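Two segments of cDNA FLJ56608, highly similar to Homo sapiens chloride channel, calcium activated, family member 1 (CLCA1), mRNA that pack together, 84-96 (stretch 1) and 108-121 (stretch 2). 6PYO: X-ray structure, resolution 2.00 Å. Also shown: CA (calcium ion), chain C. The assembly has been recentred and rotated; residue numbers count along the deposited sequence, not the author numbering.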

ATOM      1  N   GLY A  84       8.107 -13.460  -6.411  1.00 33.03           N
ATOM      2  CA  GLY A  84       8.106 -13.749  -4.999  1.00 35.79           C
ATOM      3  C   GLY A  84       7.482 -12.614  -4.212  1.00 44.12           C
ATOM      4  O   GLY A  84       6.943 -11.647  -4.752  1.00 39.60           O
ATOM      5  N   THR A  85       7.586 -12.739  -2.902  1.00 43.49           N
ATOM      6  CA  THR A  85       6.865 -11.900  -1.968  1.00 41.33           C
ATOM      7  C   THR A  85       7.847 -11.219  -1.027  1.00 44.55           C
ATOM      8  O   THR A  85       8.634 -11.895  -0.363  1.00 42.19           O
ATOM      9  CB  THR A  85       5.873 -12.709  -1.160  1.00 34.59           C
ATOM     10  OG1 THR A  85       4.954 -13.364  -2.043  1.00 32.68           O
ATOM     11  CG2 THR A  85       5.079 -11.755  -0.238  1.00 44.54           C
ATOM     12  N   SER A  86       7.777  -9.875  -0.949  1.00 38.74           N
ATOM     13  CA  SER A  86       8.466  -9.144   0.118  1.00 39.07           C
ATOM     14  C   SER A  86       7.630  -7.906   0.485  1.00 36.96           C
ATOM     15  O   SER A  86       7.774  -6.835  -0.111  1.00 36.80           O
ATOM     16  CB  SER A  86       9.884  -8.773  -0.289  1.00 41.47           C
ATOM     17  OG  SER A  86      10.512  -8.020   0.734  1.00 42.81           O
ATOM     18  N   ILE A  87       6.770  -8.068   1.493  1.00 36.71           N
ATOM     19  CA  ILE A  87       6.026  -6.920   2.009  1.00 40.74           C
ATOM     20  C   ILE A  87       6.995  -5.820   2.397  1.00 36.04           C
ATOM     21  O   ILE A  87       6.775  -4.636   2.106  1.00 37.68           O
ATOM     22  CB  ILE A  87       5.122  -7.337   3.184  1.00 44.17           C
ATOM     23  CG1 ILE A  87       3.953  -8.143   2.617  1.00 45.79           C
ATOM     24  CG2 ILE A  87       4.672  -6.089   3.941  1.00 46.51           C
ATOM     25  CD1 ILE A  87       2.995  -8.678   3.634  1.00 50.66           C
ATOM     26  N   CYS A  88       8.107  -6.195   3.035  1.00 38.85           N
ATOM     27  CA  CYS A  88       9.024  -5.194   3.557  1.00 41.05           C
ATOM     28  C   CYS A  88       9.651  -4.383   2.447  1.00 41.50           C
ATOM     29  O   CYS A  88       9.838  -3.170   2.605  1.00 43.89           O
ATOM     30  CB  CYS A  88      10.097  -5.845   4.440  1.00 47.83           C
ATOM     31  SG  CYS A  88       9.452  -6.275   6.105  1.00 66.87           S
ATOM     32  N   SER A  89       9.972  -5.015   1.302  1.00 37.13           N
ATOM     33  CA  SER A  89      10.464  -4.232   0.169  1.00 45.53           C
ATOM     34  C   SER A  89       9.441  -3.192  -0.271  1.00 36.40           C
ATOM     35  O   SER A  89       9.807  -2.083  -0.682  1.00 35.30           O
ATOM     36  CB  SER A  89      10.783  -5.119  -1.048  1.00 42.41           C
ATOM     37  OG  SER A  89      11.582  -6.221  -0.688  1.00 52.24           O
ATOM     38  N   GLY A  90       8.159  -3.587  -0.304  1.00 34.04           N
ATOM     39  CA  GLY A  90       7.125  -2.665  -0.716  1.00 39.18           C
ATOM     40  C   GLY A  90       6.976  -1.503   0.253  1.00 37.46           C
ATOM     41  O   GLY A  90       6.828  -0.358  -0.168  1.00 36.77           O
ATOM     42  N   LEU A  91       7.057  -1.778   1.566  1.00 37.77           N
ATOM     43  CA  LEU A  91       6.932  -0.702   2.551  1.00 35.11           C
ATOM     44  C   LEU A  91       8.141   0.231   2.521  1.00 43.14           C
ATOM     45  O   LEU A  91       7.987   1.461   2.539  1.00 40.47           O
ATOM     46  CB  LEU A  91       6.722  -1.282   3.944  1.00 34.51           C
ATOM     47  CG  LEU A  91       5.478  -2.134   4.147  1.00 38.40           C
ATOM     48  CD1 LEU A  91       5.449  -2.738   5.547  1.00 38.79           C
ATOM     49  CD2 LEU A  91       4.201  -1.326   3.872  1.00 40.65           C
ATOM     50  N   ARG A  92       9.351  -0.318   2.447  1.00 42.63           N
ATOM     51  CA  ARG A  92      10.532   0.538   2.325  1.00 43.15           C
ATOM     52  C   ARG A  92      10.422   1.436   1.104  1.00 42.46           C
ATOM     53  O   ARG A  92      10.744   2.633   1.160  1.00 43.46           O
ATOM     54  CB  ARG A  92      11.809  -0.322   2.243  1.00 47.02           C
ATOM     55  CG  ARG A  92      12.353  -0.826   3.580  1.00 53.83           C
ATOM     56  CD  ARG A  92      13.258  -2.064   3.418  1.00 56.08           C
ATOM     57  NE  ARG A  92      13.343  -2.795   4.679  1.00 64.73           N
ATOM     58  CZ  ARG A  92      13.592  -4.094   4.798  1.00 57.36           C
ATOM     59  NH1 ARG A  92      13.799  -4.840   3.724  1.00 61.55           N
ATOM     60  NH2 ARG A  92      13.620  -4.643   6.007  1.00 58.69           N
ATOM     61  N   SER A  93       9.994   0.868  -0.030  1.00 39.07           N
ATOM     62  CA  SER A  93       9.824   1.695  -1.223  1.00 44.02           C
ATOM     63  C   SER A  93       8.764   2.781  -1.018  1.00 38.45           C
ATOM     64  O   SER A  93       8.932   3.920  -1.463  1.00 37.63           O
ATOM     65  CB  SER A  93       9.468   0.800  -2.399  1.00 41.38           C
ATOM     66  OG  SER A  93       9.182   1.564  -3.534  1.00 44.52           O
ATOM     67  N   ALA A  94       7.660   2.453  -0.343  1.00 40.34           N
ATOM     68  CA  ALA A  94       6.659   3.474  -0.037  1.00 36.81           C
ATOM     69  C   ALA A  94       7.269   4.618   0.772  1.00 35.49           C
ATOM     70  O   ALA A  94       7.032   5.806   0.490  1.00 33.36           O
ATOM     71  CB  ALA A  94       5.489   2.826   0.691  1.00 34.35           C
ATOM     72  N   PHE A  95       8.061   4.275   1.786  1.00 37.86           N
ATOM     73  CA  PHE A  95       8.694   5.301   2.613  1.00 42.66           C
ATOM     74  C   PHE A  95       9.608   6.185   1.780  1.00 40.18           C
ATOM     75  O   PHE A  95       9.626   7.412   1.950  1.00 38.34           O
ATOM     76  CB  PHE A  95       9.481   4.671   3.774  1.00 43.77           C
ATOM     77  CG  PHE A  95       8.622   3.926   4.764  1.00 45.97           C
ATOM     78  CD1 PHE A  95       7.264   4.133   4.813  1.00 44.75           C
ATOM     79  CD2 PHE A  95       9.185   3.002   5.640  1.00 52.19           C
ATOM     80  CE1 PHE A  95       6.455   3.431   5.726  1.00 47.38           C
ATOM     81  CE2 PHE A  95       8.399   2.304   6.532  1.00 47.55           C
ATOM     82  CZ  PHE A  95       7.024   2.526   6.579  1.00 47.96           C
ATOM     83  N   THR A  96      10.380   5.584   0.875  1.00 40.95           N
ATOM     84  CA  THR A  96      11.200   6.384  -0.038  1.00 39.06           C
ATOM     85  C   THR A  96      10.337   7.278  -0.923  1.00 37.47           C
ATOM     86  O   THR A  96      10.693   8.435  -1.198  1.00 36.59           O
ATOM     87  CB  THR A  96      12.051   5.453  -0.910  1.00 41.69           C
ATOM     88  OG1 THR A  96      12.708   4.507  -0.067  1.00 45.30           O
ATOM     89  CG2 THR A  96      13.090   6.232  -1.689  1.00 51.59           C
ATOM     90  N   GLU A 108       0.057   7.689   5.468  1.00 35.35           N
ATOM     91  CA  GLU A 108      -0.642   6.422   5.432  1.00 33.64           C
ATOM     92  C   GLU A 108      -0.124   5.508   4.311  1.00 29.32           C
ATOM     93  O   GLU A 108       0.185   5.968   3.205  1.00 35.59           O
ATOM     94  CB  GLU A 108      -2.120   6.670   5.248  1.00 29.67           C
ATOM     95  CG  GLU A 108      -2.790   7.451   6.435  1.00 36.88           C
ATOM     96  CD  GLU A 108      -4.189   7.902   6.101  1.00 32.52           C
ATOM     97  OE1 GLU A 108      -5.124   7.067   6.171  1.00 35.26           O
ATOM     98  OE2 GLU A 108      -4.362   9.092   5.707  1.00 36.61           O
ATOM     99  N   ILE A 109      -0.036   4.213   4.616  1.00 36.12           N
ATOM    100  CA  ILE A 109       0.147   3.137   3.640  1.00 32.65           C
ATOM    101  C   ILE A 109      -1.149   2.320   3.596  1.00 37.60           C
ATOM    102  O   ILE A 109      -1.738   2.012   4.641  1.00 36.07           O
ATOM    103  CB  ILE A 109       1.348   2.261   4.013  1.00 41.02           C
ATOM    104  CG1 ILE A 109       2.665   2.900   3.559  1.00 43.85           C
ATOM    105  CG2 ILE A 109       1.178   0.896   3.398  1.00 34.68           C
ATOM    106  CD1 ILE A 109       2.919   4.245   4.106  1.00 43.44           C
ATOM    107  N   VAL A 110      -1.647   2.054   2.398  1.00 28.66           N
ATOM    108  CA  VAL A 110      -2.733   1.099   2.195  1.00 27.95           C
ATOM    109  C   VAL A 110      -2.056  -0.152   1.620  1.00 38.20           C
ATOM    110  O   VAL A 110      -1.653  -0.171   0.447  1.00 32.04           O
ATOM    111  CB  VAL A 110      -3.834   1.642   1.276  1.00 27.57           C
ATOM    112  CG1 VAL A 110      -4.925   0.597   1.073  1.00 33.97           C
ATOM    113  CG2 VAL A 110      -4.465   2.937   1.900  1.00 33.45           C
ATOM    114  N   LEU A 111      -1.927  -1.183   2.445  1.00 31.65           N
ATOM    115  CA  LEU A 111      -1.247  -2.435   2.101  1.00 33.12           C
ATOM    116  C   LEU A 111      -2.283  -3.468   1.689  1.00 34.79           C
ATOM    117  O   LEU A 111      -3.047  -3.968   2.528  1.00 36.92           O
ATOM    118  CB  LEU A 111      -0.428  -2.938   3.285  1.00 32.50           C
ATOM    119  CG  LEU A 111       0.373  -4.234   3.080  1.00 32.70           C
ATOM    120  CD1 LEU A 111       1.200  -4.143   1.794  1.00 34.67           C
ATOM    121  CD2 LEU A 111       1.256  -4.449   4.295  1.00 32.43           C
ATOM    122  N   LEU A 112      -2.332  -3.776   0.394  1.00 34.19           N
ATOM    123  CA  LEU A 112      -3.293  -4.738  -0.128  1.00 34.86           C
ATOM    124  C   LEU A 112      -2.491  -6.015  -0.435  1.00 32.86           C
ATOM    125  O   LEU A 112      -1.607  -6.020  -1.316  1.00 32.96           O
ATOM    126  CB  LEU A 112      -4.031  -4.195  -1.357  1.00 36.87           C
ATOM    127  CG  LEU A 112      -4.788  -2.851  -1.179  1.00 38.85           C
ATOM    128  CD1 LEU A 112      -5.553  -2.415  -2.412  1.00 41.76           C
ATOM    129  CD2 LEU A 112      -5.756  -2.902  -0.029  1.00 43.90           C
ATOM    130  N   THR A 113      -2.750  -7.073   0.325  1.00 35.91           N
ATOM    131  CA  THR A 113      -1.922  -8.275   0.155  1.00 38.00           C
ATOM    132  C   THR A 113      -2.678  -9.489   0.650  1.00 42.05           C
ATOM    133  O   THR A 113      -3.579  -9.370   1.493  1.00 39.98           O
ATOM    134  CB  THR A 113      -0.600  -8.159   0.930  1.00 39.26           C
ATOM    135  OG1 THR A 113       0.182  -9.358   0.823  1.00 40.29           O
ATOM    136  CG2 THR A 113      -0.918  -7.942   2.424  1.00 33.66           C
ATOM    137  N   ASP A 114      -2.261 -10.684   0.160  1.00 39.96           N
ATOM    138  CA  ASP A 114      -2.747 -11.914   0.789  1.00 42.27           C
ATOM    139  C   ASP A 114      -2.023 -12.217   2.098  1.00 41.50           C
ATOM    140  O   ASP A 114      -2.450 -13.107   2.844  1.00 48.98           O
ATOM    141  CB  ASP A 114      -2.677 -13.135  -0.165  1.00 46.18           C
ATOM    142  CG  ASP A 114      -1.282 -13.478  -0.663  1.00 40.96           C
ATOM    143  OD1 ASP A 114      -0.256 -13.225  -0.007  1.00 42.00           O
ATOM    144  OD2 ASP A 114      -1.234 -14.042  -1.761  1.00 46.27           O
ATOM    145  N   GLY A 115      -0.941 -11.505   2.402  1.00 38.55           N
ATOM    146  CA  GLY A 115      -0.267 -11.657   3.673  1.00 42.70           C
ATOM    147  C   GLY A 115       0.589 -12.893   3.834  1.00 46.70           C
ATOM    148  O   GLY A 115       1.102 -13.130   4.931  1.00 50.22           O
ATOM    149  N   GLU A 116       0.817 -13.654   2.766  1.00 52.07           N
ATOM    150  CA  GLU A 116       1.582 -14.898   2.830  1.00 41.48           C
ATOM    151  C   GLU A 116       3.067 -14.569   2.727  1.00 45.99           C
ATOM    152  O   GLU A 116       3.719 -14.775   1.701  1.00 45.23           O
ATOM    153  CB  GLU A 116       1.112 -15.834   1.732  1.00 44.99           C
ATOM    154  CG  GLU A 116      -0.306 -16.242   1.979  1.00 41.43           C
ATOM    155  CD  GLU A 116      -0.932 -17.006   0.853  1.00 47.24           C
ATOM    156  OE1 GLU A 116      -0.211 -17.278  -0.125  1.00 53.99           O
ATOM    157  OE2 GLU A 116      -2.147 -17.336   0.953  1.00 54.25           O
ATOM    158  N   ASP A 117       3.600 -14.053   3.836  1.00 45.52           N
ATOM    159  CA  ASP A 117       4.973 -13.568   3.935  1.00 51.60           C
ATOM    160  C   ASP A 117       5.407 -13.715   5.386  1.00 59.66           C
ATOM    161  O   ASP A 117       4.766 -13.146   6.279  1.00 55.08           O
ATOM    162  CB  ASP A 117       5.051 -12.113   3.493  1.00 50.18           C
ATOM    163  CG  ASP A 117       6.460 -11.558   3.532  1.00 53.76           C
ATOM    164  OD1 ASP A 117       7.416 -12.251   3.983  1.00 53.30           O
ATOM    165  OD2 ASP A 117       6.606 -10.394   3.099  1.00 46.89           O
ATOM    166  N   ASN A 118       6.475 -14.480   5.630  1.00 57.53           N
ATOM    167  CA  ASN A 118       6.937 -14.761   6.989  1.00 60.07           C
ATOM    168  C   ASN A 118       8.187 -13.960   7.349  1.00 54.09           C
ATOM    169  O   ASN A 118       8.866 -14.261   8.336  1.00 52.49           O
ATOM    170  CB  ASN A 118       7.175 -16.272   7.167  1.00 62.33           C
ATOM    171  CG  ASN A 118       8.242 -16.828   6.232  1.00 88.89           C
ATOM    172  OD1 ASN A 118       8.553 -16.241   5.197  1.00 95.77           O
ATOM    173  ND2 ASN A 118       8.799 -17.979   6.592  1.00 99.74           N
ATOM    174  N   THR A 119       8.501 -12.939   6.563  1.00 53.76           N
ATOM    175  CA  THR A 119       9.653 -12.092   6.824  1.00 53.75           C
ATOM    176  C   THR A 119       9.263 -10.672   7.222  1.00 46.01           C
ATOM    177  O   THR A 119      10.124  -9.784   7.210  1.00 46.09           O
ATOM    178  CB  THR A 119      10.556 -12.041   5.594  1.00 52.98           C
ATOM    179  OG1 THR A 119      10.063 -11.064   4.668  1.00 53.61           O
ATOM    180  CG2 THR A 119      10.599 -13.412   4.904  1.00 70.37           C
ATOM    181  N   ILE A 120       8.003 -10.448   7.595  1.00 50.13           N
ATOM    182  CA  ILE A 120       7.519  -9.076   7.808  1.00 56.84           C
ATOM    183  C   ILE A 120       8.249  -8.416   8.969  1.00 51.79           C
ATOM    184  O   ILE A 120       8.619  -7.237   8.888  1.00 49.80           O
ATOM    185  CB  ILE A 120       5.996  -9.048   8.018  1.00 47.09           C
ATOM    186  CG1 ILE A 120       5.265  -9.652   6.814  1.00 50.98           C
ATOM    187  CG2 ILE A 120       5.529  -7.607   8.245  1.00 53.67           C
ATOM    188  CD1 ILE A 120       3.772  -9.848   7.004  1.00 51.65           C
ATOM    189  N   SER A 121       8.496  -9.171  10.054  1.00 55.38           N
ATOM    190  CA  SER A 121       9.170  -8.638  11.242  1.00 52.72           C
ATOM    191  C   SER A 121      10.446  -7.897  10.887  1.00 51.12           C
ATOM    192  O   SER A 121      10.857  -6.979  11.610  1.00 55.29           O
ATOM    193  CB  SER A 121       9.474  -9.778  12.227  1.00 56.71           C
ATOM    194  OG  SER A 121      10.232 -10.801  11.594  1.00 59.17           O
TER
HETATM  195 CA    CA C 701       2.906 -13.979  -2.275  1.00 38.97          CA
HETATM  196  O   HOH W   1       8.669  -8.834   3.803  1.00 48.90           O
HETATM  197  O   HOH W   2       3.377 -15.707  -0.673  1.00 46.14           O
HETATM  198  O   HOH W   3       1.816 -12.426  -0.861  1.00 36.31           O

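Helix 87-96 packs against strand 108-113, roughly antiparallel to it (149°), with a closest axis approach of 10.0 Å; 593 Å² is buried, both sides summed. Ile 87 has the largest area covered by the other stretch, 110 Å². Ile 87 CD1 reaches into a pocket bounded by Ile 120 CD1 (3.7 Å), Thr 113 OG1 (4.0 Å) and Gly 115 CA (4.4 Å), while Ile 87 CG2 rests on Leu 111 CD2 (3.8 Å). One turn on, Leu 91 CD2 sits between two strand side chains, 3.8 Å from Ile 109 CG2 and 4.3 Å from Leu 111 CD2. Ile 109 in turn meets the helix with its other atoms: CG1 packs against the small Ala 94 CB (4.0 Å), and CD1 approaches the ring edge of Phe 95 at CE1 (4.0 Å). Gly 90 adds no side chain, leaving the helix surface low where it faces Leu 111.

Asp 117 OD2 accepts a hydrogen bond from Ile 87 N (2.8 Å, 162°), a backbone NH free in the first turn; water 1 links the same OD2 (2.7 Å) to Cys 88 N (2.8 Å). Beside it, Thr 85 turns CG2 onto Asp 117 CB (3.7 Å) and OG1 to the calcium ion CA (2.1 Å), whose water 2 donates to Glu 116 O (2.6 Å).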